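Local coordinates for protein 303aa long hypothetical esterase (Sulfolobus tokodaii, PDB 3AIN) that hydrolyses carboxylic ester bonds as a thermostable carboxylesterase related to hormone-sensitive lipase, with an alpha/beta hydrolase fold, at residues A180-Q193 with P244-L256. The protein carries 1 engineered substitution. Sequence-based numbering, arbitrary orientation.
Sequences AILSKKENIKLKYQ and PILADLNDLPPAL
Lys184, in the last turn of helix 171-185 of the alpha/beta hydrolase fold, reaches into the loop 247-254 and gives its ammonium group to two backbone carbonyls, with NZ 2.8 Å from Asp248 O and 2.7 Å from Asn250 O. It lies in the carbonyl plane on a lone pair of Asn250 O but stands above the plane of Asp248 O; a bend at chi3 (97°) turns the amine toward both. Asp248 OD1 adds a long salt bridge to NZ and closes an Asx turn by accepting from Asn250 N. A methionine in place of Lys184 would probably leave the two carbonyls without their shared donor and would remove the long salt bridge to Asp248.

Beyond this loop the chain enters the central sheet, where strand 255-260 runs parallel to strand 192-196. Gln193 N donates to Pro254 O at 2.9 Å, and Leu256 N returns a bond to Gln193 O. The Gln193 side chain adds a third link: its chain, extended beyond CG, carries NE2 to Pro253 O (2.9 Å) in a nearly straight bond of 169°.

Apolar contacts of Ile181 join the helix to the 244-252 region: CD1 nestles among Pro244, Ala247 and Leu249, and CG1 meets Leu252 CD1; Tyr272 of helix 266-278 also touches Ile181. Nearer the sheet, Pro253 packs its ring against Leu190 CB. The Tyr192 ring, bordered by helix 303-321, takes Pro254 O over one face, 3.4 Å above its plane and offset toward the rim, while Leu256 CB lies 3.4 Å from Tyr192 OH.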
ATOM      1  N   ALA A 180     -12.353 -11.378  14.803  1.00 12.59           N
ATOM      2  CA  ALA A 180     -11.033 -11.522  15.401  1.00 13.59           C
ATOM      3  C   ALA A 180     -11.040 -11.348  16.922  1.00 15.59           C
ATOM      4  O   ALA A 180     -10.407 -12.141  17.627  1.00 15.92           O
ATOM      5  CB  ALA A 180     -10.033 -10.575  14.759  1.00 11.52           C
ATOM      6  N   ILE A 181     -11.825 -10.399  17.425  1.00 14.27           N
ATOM      7  CA  ILE A 181     -11.954 -10.221  18.882  1.00 13.52           C
ATOM      8  C   ILE A 181     -12.576 -11.468  19.501  1.00 14.26           C
ATOM      9  O   ILE A 181     -12.113 -11.949  20.538  1.00 16.42           O
ATOM     10  CB  ILE A 181     -12.768  -8.964  19.247  1.00 15.32           C
ATOM     11  CG1 ILE A 181     -11.954  -7.711  18.865  1.00 11.66           C
ATOM     12  CG2 ILE A 181     -13.095  -8.926  20.779  1.00 14.75           C
ATOM     13  CD1 ILE A 181     -12.804  -6.504  18.616  1.00 11.88           C
ATOM     14  N   LEU A 182     -13.653 -11.958  18.892  1.00 14.07           N
ATOM     15  CA  LEU A 182     -14.352 -13.132  19.445  1.00 16.08           C
ATOM     16  C   LEU A 182     -13.490 -14.395  19.404  1.00 18.67           C
ATOM     17  O   LEU A 182     -13.639 -15.271  20.257  1.00 18.58           O
ATOM     18  CB  LEU A 182     -15.666 -13.374  18.701  1.00 15.92           C
ATOM     19  CG  LEU A 182     -16.752 -12.319  18.914  1.00 18.97           C
ATOM     20  CD1 LEU A 182     -17.906 -12.493  17.924  1.00 16.24           C
ATOM     21  CD2 LEU A 182     -17.260 -12.253  20.357  1.00 21.70           C
ATOM     22  N   SER A 183     -12.610 -14.478  18.406  1.00 15.77           N
ATOM     23  CA  SER A 183     -11.694 -15.615  18.230  1.00 19.05           C
ATOM     24  C   SER A 183     -10.651 -15.671  19.340  1.00 27.20           C
ATOM     25  O   SER A 183     -10.330 -16.742  19.863  1.00 21.30           O
ATOM     26  CB  SER A 183     -11.002 -15.534  16.856  1.00 20.10           C
ATOM     27  OG  SER A 183     -11.945 -15.650  15.797  1.00 23.69           O
ATOM     28  N   LYS A 184     -10.171 -14.507  19.754  1.00 28.61           N
ATOM     29  CA  LYS A 184      -9.214 -14.437  20.851  1.00 32.07           C
ATOM     30  C   LYS A 184      -9.820 -15.050  22.114  1.00 34.01           C
ATOM     31  O   LYS A 184      -9.205 -15.899  22.772  1.00 33.47           O
ATOM     32  CB  LYS A 184      -8.789 -12.981  21.084  1.00 30.46           C
ATOM     33  CG  LYS A 184      -8.529 -12.627  22.527  1.00 38.53           C
ATOM     34  CD  LYS A 184      -7.766 -11.314  22.627  1.00 34.77           C
ATOM     35  CE  LYS A 184      -8.703 -10.152  22.885  1.00 29.92           C
ATOM     36  NZ  LYS A 184      -8.005  -9.032  23.622  1.00 23.96           N
ATOM     37  N   LYS A 185     -11.108 -14.792  22.306  1.00 35.36           N
ATOM     38  CA  LYS A 185     -11.809 -15.207  23.507  1.00 35.75           C
ATOM     39  C   LYS A 185     -11.977 -16.719  23.555  1.00 37.26           C
ATOM     40  O   LYS A 185     -12.027 -17.298  24.634  1.00 36.15           O
ATOM     41  CB  LYS A 185     -13.175 -14.526  23.590  1.00 37.23           C
ATOM     42  CG  LYS A 185     -13.126 -13.013  23.420  1.00 38.26           C
ATOM     43  CD  LYS A 185     -14.531 -12.416  23.403  1.00 47.54           C
ATOM     44  CE  LYS A 185     -14.853 -11.697  24.701  1.00 59.82           C
ATOM     45  NZ  LYS A 185     -14.505 -10.249  24.632  1.00 62.08           N
ATOM     46  N   GLU A 186     -11.921 -17.359  22.387  1.00 33.31           N
ATOM     47  CA  GLU A 186     -12.066 -18.807  22.277  1.00 31.26           C
ATOM     48  C   GLU A 186     -10.766 -19.528  21.942  1.00 31.83           C
ATOM     49  O   GLU A 186     -10.807 -20.614  21.368  1.00 30.77           O
ATOM     50  CB  GLU A 186     -13.098 -19.163  21.206  1.00 31.05           C
ATOM     51  CG  GLU A 186     -14.399 -18.416  21.349  1.00 35.59           C
ATOM     52  CD  GLU A 186     -15.586 -19.341  21.422  1.00 45.52           C
ATOM     53  OE1 GLU A 186     -15.487 -20.472  20.904  1.00 44.93           O
ATOM     54  OE2 GLU A 186     -16.643 -18.900  21.919  1.00 48.03           O
ATOM     55  N   ASN A 187      -9.635 -18.852  22.145  1.00 30.33           N
ATOM     56  CA  ASN A 187      -8.311 -19.370  21.781  1.00 32.24           C
ATOM     57  C   ASN A 187      -8.163 -19.854  20.334  1.00 30.59           C
ATOM     58  O   ASN A 187      -7.454 -20.820  20.061  1.00 29.63           O
ATOM     59  CB  ASN A 187      -7.835 -20.451  22.770  1.00 34.19           C
ATOM     60  CG  ASN A 187      -6.319 -20.447  22.954  1.00 44.43           C
ATOM     61  OD1 ASN A 187      -5.742 -21.384  23.511  1.00 52.12           O
ATOM     62  ND2 ASN A 187      -5.663 -19.420  22.423  1.00 51.90           N
ATOM     63  N   ILE A 188      -8.818 -19.167  19.405  1.00 24.17           N
ATOM     64  CA  ILE A 188      -8.660 -19.475  17.992  1.00 20.70           C
ATOM     65  C   ILE A 188      -7.614 -18.526  17.456  1.00 22.48           C
ATOM     66  O   ILE A 188      -7.710 -17.323  17.697  1.00 23.58           O
ATOM     67  CB  ILE A 188      -9.970 -19.226  17.229  1.00 18.66           C
ATOM     68  CG1 ILE A 188     -11.012 -20.274  17.620  1.00 25.03           C
ATOM     69  CG2 ILE A 188      -9.723 -19.176  15.715  1.00 21.55           C
ATOM     70  CD1 ILE A 188     -12.417 -19.902  17.169  1.00 26.92           C
ATOM     71  N   LYS A 189      -6.520 -19.085  16.940  1.00 23.29           N
ATOM     72  CA  LYS A 189      -5.325 -18.313  16.640  1.00 24.11           C
ATOM     73  C   LYS A 189      -5.286 -18.014  15.147  1.00 23.30           C
ATOM     74  O   LYS A 189      -4.827 -18.832  14.357  1.00 23.19           O
ATOM     75  CB  LYS A 189      -4.063 -19.088  17.043  1.00 31.40           C
ATOM     76  CG  LYS A 189      -3.910 -19.271  18.546  1.00 36.91           C
ATOM     77  CD  LYS A 189      -3.283 -20.617  18.890  1.00 48.62           C
ATOM     78  CE  LYS A 189      -3.649 -21.042  20.308  1.00 51.98           C
ATOM     79  NZ  LYS A 189      -2.445 -21.392  21.109  1.00 58.74           N
ATOM     80  N   LEU A 190      -5.733 -16.816  14.777  1.00 18.18           N
ATOM     81  CA  LEU A 190      -5.714 -16.385  13.385  1.00 14.64           C
ATOM     82  C   LEU A 190      -4.362 -15.777  13.014  1.00 15.59           C
ATOM     83  O   LEU A 190      -3.716 -15.139  13.848  1.00 17.73           O
ATOM     84  CB  LEU A 190      -6.792 -15.313  13.198  1.00 15.99           C
ATOM     85  CG  LEU A 190      -8.188 -15.727  13.638  1.00 19.34           C
ATOM     86  CD1 LEU A 190      -9.144 -14.525  13.479  1.00 21.26           C
ATOM     87  CD2 LEU A 190      -8.636 -16.885  12.763  1.00 25.96           C
ATOM     88  N   LYS A 191      -4.049 -15.815  11.724  1.00 14.83           N
ATOM     89  CA  LYS A 191      -2.765 -15.333  11.223  1.00 15.45           C
ATOM     90  C   LYS A 191      -2.779 -13.819  11.044  1.00 16.20           C
ATOM     91  O   LYS A 191      -1.733 -13.186  11.140  1.00 15.58           O
ATOM     92  CB  LYS A 191      -2.403 -15.995   9.891  1.00 17.44           C
ATOM     93  CG  LYS A 191      -2.000 -17.480   9.991  1.00 23.85           C
ATOM     94  CD  LYS A 191      -1.102 -17.738  11.186  1.00 30.65           C
ATOM     95  CE  LYS A 191      -0.894 -19.241  11.383  1.00 35.28           C
ATOM     96  NZ  LYS A 191       0.364 -19.687  10.735  1.00 44.06           N
ATOM     97  N   TYR A 192      -3.925 -13.272  10.631  1.00 12.98           N
ATOM     98  CA  TYR A 192      -3.929 -11.906  10.110  1.00 12.91           C
ATOM     99  C   TYR A 192      -5.374 -11.397   9.994  1.00 12.81           C
ATOM    100  O   TYR A 192      -6.324 -12.187   9.923  1.00 12.14           O
ATOM    101  CB  TYR A 192      -3.263 -11.904   8.726  1.00 13.08           C
ATOM    102  CG  TYR A 192      -2.636 -10.576   8.321  1.00 12.14           C
ATOM    103  CD1 TYR A 192      -1.353 -10.228   8.749  1.00 15.47           C
ATOM    104  CD2 TYR A 192      -3.328  -9.682   7.519  1.00 12.47           C
ATOM    105  CE1 TYR A 192      -0.763  -9.009   8.374  1.00 16.61           C
ATOM    106  CE2 TYR A 192      -2.758  -8.447   7.168  1.00 13.42           C
ATOM    107  CZ  TYR A 192      -1.467  -8.143   7.562  1.00 14.81           C
ATOM    108  OH  TYR A 192      -0.885  -6.922   7.215  1.00 11.91           O
ATOM    109  N   GLN A 193      -5.541 -10.082  10.000  1.00 11.66           N
ATOM    110  CA  GLN A 193      -6.863  -9.505   9.697  1.00  8.99           C
ATOM    111  C   GLN A 193      -6.671  -8.354   8.692  1.00 10.16           C
ATOM    112  O   GLN A 193      -5.822  -7.488   8.882  1.00 11.99           O
ATOM    113  CB  GLN A 193      -7.552  -9.008  10.983  1.00 11.44           C
ATOM    114  CG  GLN A 193      -6.716  -8.023  11.820  1.00 14.37           C
ATOM    115  CD  GLN A 193      -7.416  -7.620  13.114  1.00 13.84           C
ATOM    116  OE1 GLN A 193      -8.614  -7.350  13.119  1.00 11.74           O
ATOM    117  NE2 GLN A 193      -6.674  -7.638  14.235  1.00 12.62           N
ATOM    118  N   PRO A 244     -16.237  -2.253  17.601  1.00 11.42           N
ATOM    119  CA  PRO A 244     -15.122  -3.029  18.129  1.00 11.71           C
ATOM    120  C   PRO A 244     -14.040  -2.148  18.744  1.00 12.49           C
ATOM    121  O   PRO A 244     -13.211  -2.645  19.505  1.00 12.38           O
ATOM    122  CB  PRO A 244     -14.599  -3.809  16.900  1.00 11.90           C
ATOM    123  CG  PRO A 244     -15.197  -3.077  15.698  1.00 11.30           C
ATOM    124  CD  PRO A 244     -16.551  -2.627  16.206  1.00 11.32           C
ATOM    125  N   ILE A 245     -14.047  -0.844  18.447  1.00 10.93           N
ATOM    126  CA  ILE A 245     -13.101   0.050  19.150  1.00 11.61           C
ATOM    127  C   ILE A 245     -13.223  -0.061  20.690  1.00 13.86           C
ATOM    128  O   ILE A 245     -12.264   0.207  21.417  1.00 11.74           O
ATOM    129  CB  ILE A 245     -13.277   1.554  18.730  1.00  9.23           C
ATOM    130  CG1 ILE A 245     -12.011   2.359  19.103  1.00 13.21           C
ATOM    131  CG2 ILE A 245     -14.485   2.152  19.421  1.00 11.04           C
ATOM    132  CD1 ILE A 245     -10.869   2.192  18.116  1.00 13.04           C
ATOM    133  N   LEU A 246     -14.401  -0.438  21.170  1.00 10.38           N
ATOM    134  CA  LEU A 246     -14.659  -0.560  22.625  1.00 12.67           C
ATOM    135  C   LEU A 246     -13.857  -1.698  23.273  1.00 15.96           C
ATOM    136  O   LEU A 246     -13.749  -1.764  24.500  1.00 15.82           O
ATOM    137  CB  LEU A 246     -16.148  -0.814  22.883  1.00 14.17           C
ATOM    138  CG  LEU A 246     -17.040   0.374  22.502  1.00 17.64           C
ATOM    139  CD1 LEU A 246     -18.524  -0.018  22.659  1.00 16.40           C
ATOM    140  CD2 LEU A 246     -16.691   1.597  23.392  1.00 17.76           C
ATOM    141  N   ALA A 247     -13.476  -2.690  22.478  1.00 13.84           N
ATOM    142  CA  ALA A 247     -12.937  -3.937  23.026  1.00 14.56           C
ATOM    143  C   ALA A 247     -11.486  -3.728  23.463  1.00 14.84           C
ATOM    144  O   ALA A 247     -10.820  -2.807  22.994  1.00 14.66           O
ATOM    145  CB  ALA A 247     -13.006  -5.056  21.955  1.00 14.94           C
ATOM    146  N   ASP A 248     -10.991  -4.625  24.319  1.00 17.38           N
ATOM    147  CA  ASP A 248      -9.562  -4.752  24.596  1.00 17.95           C
ATOM    148  C   ASP A 248      -8.878  -5.477  23.429  1.00 17.09           C
ATOM    149  O   ASP A 248      -9.267  -6.588  23.048  1.00 16.72           O
ATOM    150  CB  ASP A 248      -9.389  -5.519  25.928  1.00 20.45           C
ATOM    151  CG  ASP A 248      -7.947  -5.909  26.228  1.00 34.22           C
ATOM    152  OD1 ASP A 248      -7.084  -5.819  25.340  1.00 38.86           O
ATOM    153  OD2 ASP A 248      -7.730  -6.505  27.311  1.00 40.59           O
ATOM    154  N   LEU A 249      -7.964  -4.774  22.761  1.00 17.52           N
ATOM    155  CA  LEU A 249      -7.447  -5.239  21.481  1.00 14.67           C
ATOM    156  C   LEU A 249      -6.101  -5.939  21.610  1.00 16.64           C
ATOM    157  O   LEU A 249      -5.443  -6.214  20.615  1.00 15.40           O
ATOM    158  CB  LEU A 249      -7.354  -4.067  20.482  1.00 14.79           C
ATOM    159  CG  LEU A 249      -8.660  -3.279  20.236  1.00 13.35           C
ATOM    160  CD1 LEU A 249      -8.419  -2.224  19.135  1.00 14.76           C
ATOM    161  CD2 LEU A 249      -9.836  -4.173  19.831  1.00 14.86           C
ATOM    162  N   ASN A 250      -5.657  -6.187  22.848  1.00 17.48           N
ATOM    163  CA  ASN A 250      -4.448  -6.976  23.052  1.00 21.34           C
ATOM    164  C   ASN A 250      -4.566  -8.351  22.406  1.00 17.51           C
ATOM    165  O   ASN A 250      -5.651  -8.926  22.370  1.00 19.79           O
ATOM    166  CB  ASN A 250      -4.198  -7.157  24.551  1.00 23.74           C
ATOM    167  CG  ASN A 250      -3.785  -5.870  25.230  1.00 42.14           C
ATOM    168  OD1 ASN A 250      -2.603  -5.515  25.244  1.00 53.86           O
ATOM    169  ND2 ASN A 250      -4.743  -5.196  25.851  1.00 44.55           N
ATOM    170  N   ASP A 251      -3.452  -8.842  21.872  1.00 18.55           N
ATOM    171  CA  ASP A 251      -3.300 -10.241  21.468  1.00 21.81           C
ATOM    172  C   ASP A 251      -4.124 -10.589  20.238  1.00 22.86           C
ATOM    173  O   ASP A 251      -4.330 -11.756  19.936  1.00 22.27           O
ATOM    174  CB  ASP A 251      -3.627 -11.200  22.628  1.00 23.53           C
ATOM    175  CG  ASP A 251      -2.745 -10.958  23.853  1.00 28.19           C
ATOM    176  OD1 ASP A 251      -1.516 -10.906  23.691  1.00 30.79           O
ATOM    177  OD2 ASP A 251      -3.287 -10.669  24.933  1.00 36.21           O
ATOM    178  N   LEU A 252      -4.534  -9.571  19.485  1.00 17.78           N
ATOM    179  CA  LEU A 252      -5.235  -9.805  18.228  1.00 16.74           C
ATOM    180  C   LEU A 252      -4.222 -10.017  17.105  1.00 16.33           C
ATOM    181  O   LEU A 252      -3.040  -9.709  17.238  1.00 15.67           O
ATOM    182  CB  LEU A 252      -6.173  -8.605  17.903  1.00 13.88           C
ATOM    183  CG  LEU A 252      -7.391  -8.413  18.826  1.00 16.13           C
ATOM    184  CD1 LEU A 252      -8.241  -7.173  18.464  1.00 16.26           C
ATOM    185  CD2 LEU A 252      -8.291  -9.630  18.875  1.00 19.35           C
ATOM    186  N   PRO A 253      -4.678 -10.590  15.999  1.00 13.90           N
ATOM    187  CA  PRO A 253      -3.725 -10.886  14.923  1.00 14.35           C
ATOM    188  C   PRO A 253      -3.213  -9.587  14.315  1.00 14.92           C
ATOM    189  O   PRO A 253      -3.919  -8.569  14.345  1.00 16.96           O
ATOM    190  CB  PRO A 253      -4.563 -11.634  13.879  1.00 15.79           C
ATOM    191  CG  PRO A 253      -5.972 -11.675  14.418  1.00 18.04           C
ATOM    192  CD  PRO A 253      -6.017 -11.162  15.801  1.00 13.90           C
ATOM    193  N   PRO A 254      -2.059  -9.650  13.656  1.00 14.49           N
ATOM    194  CA  PRO A 254      -1.532  -8.459  13.006  1.00 11.70           C
ATOM    195  C   PRO A 254      -2.455  -8.048  11.849  1.00 10.36           C
ATOM    196  O   PRO A 254      -3.249  -8.869  11.355  1.00 12.09           O
ATOM    197  CB  PRO A 254      -0.183  -8.925  12.441  1.00 13.68           C
ATOM    198  CG  PRO A 254      -0.242 -10.420  12.427  1.00 16.56           C
ATOM    199  CD  PRO A 254      -1.133 -10.801  13.577  1.00 15.20           C
ATOM    200  N   ALA A 255      -2.442  -6.759  11.512  1.00 12.52           N
ATOM    201  CA  ALA A 255      -3.514  -6.210  10.634  1.00 12.34           C
ATOM    202  C   ALA A 255      -2.915  -5.381   9.519  1.00 13.01           C
ATOM    203  O   ALA A 255      -1.877  -4.725   9.707  1.00 12.86           O
ATOM    204  CB  ALA A 255      -4.506  -5.348  11.447  1.00 11.39           C
ATOM    205  N   LEU A 256      -3.619  -5.373   8.387  1.00 12.08           N
ATOM    206  CA  LEU A 256      -3.519  -4.326   7.352  1.00 10.58           C
ATOM    207  C   LEU A 256      -4.816  -3.554   7.455  1.00 11.84           C
ATOM    208  O   LEU A 256      -5.875  -4.155   7.343  1.00 11.54           O
ATOM    209  CB  LEU A 256      -3.416  -4.953   5.959  1.00 12.50           C
ATOM    210  CG  LEU A 256      -3.494  -3.924   4.807  1.00 12.46           C
ATOM    211  CD1 LEU A 256      -2.272  -2.989   4.876  1.00 15.22           C
ATOM    212  CD2 LEU A 256      -3.559  -4.619   3.413  1.00 11.81           C
TER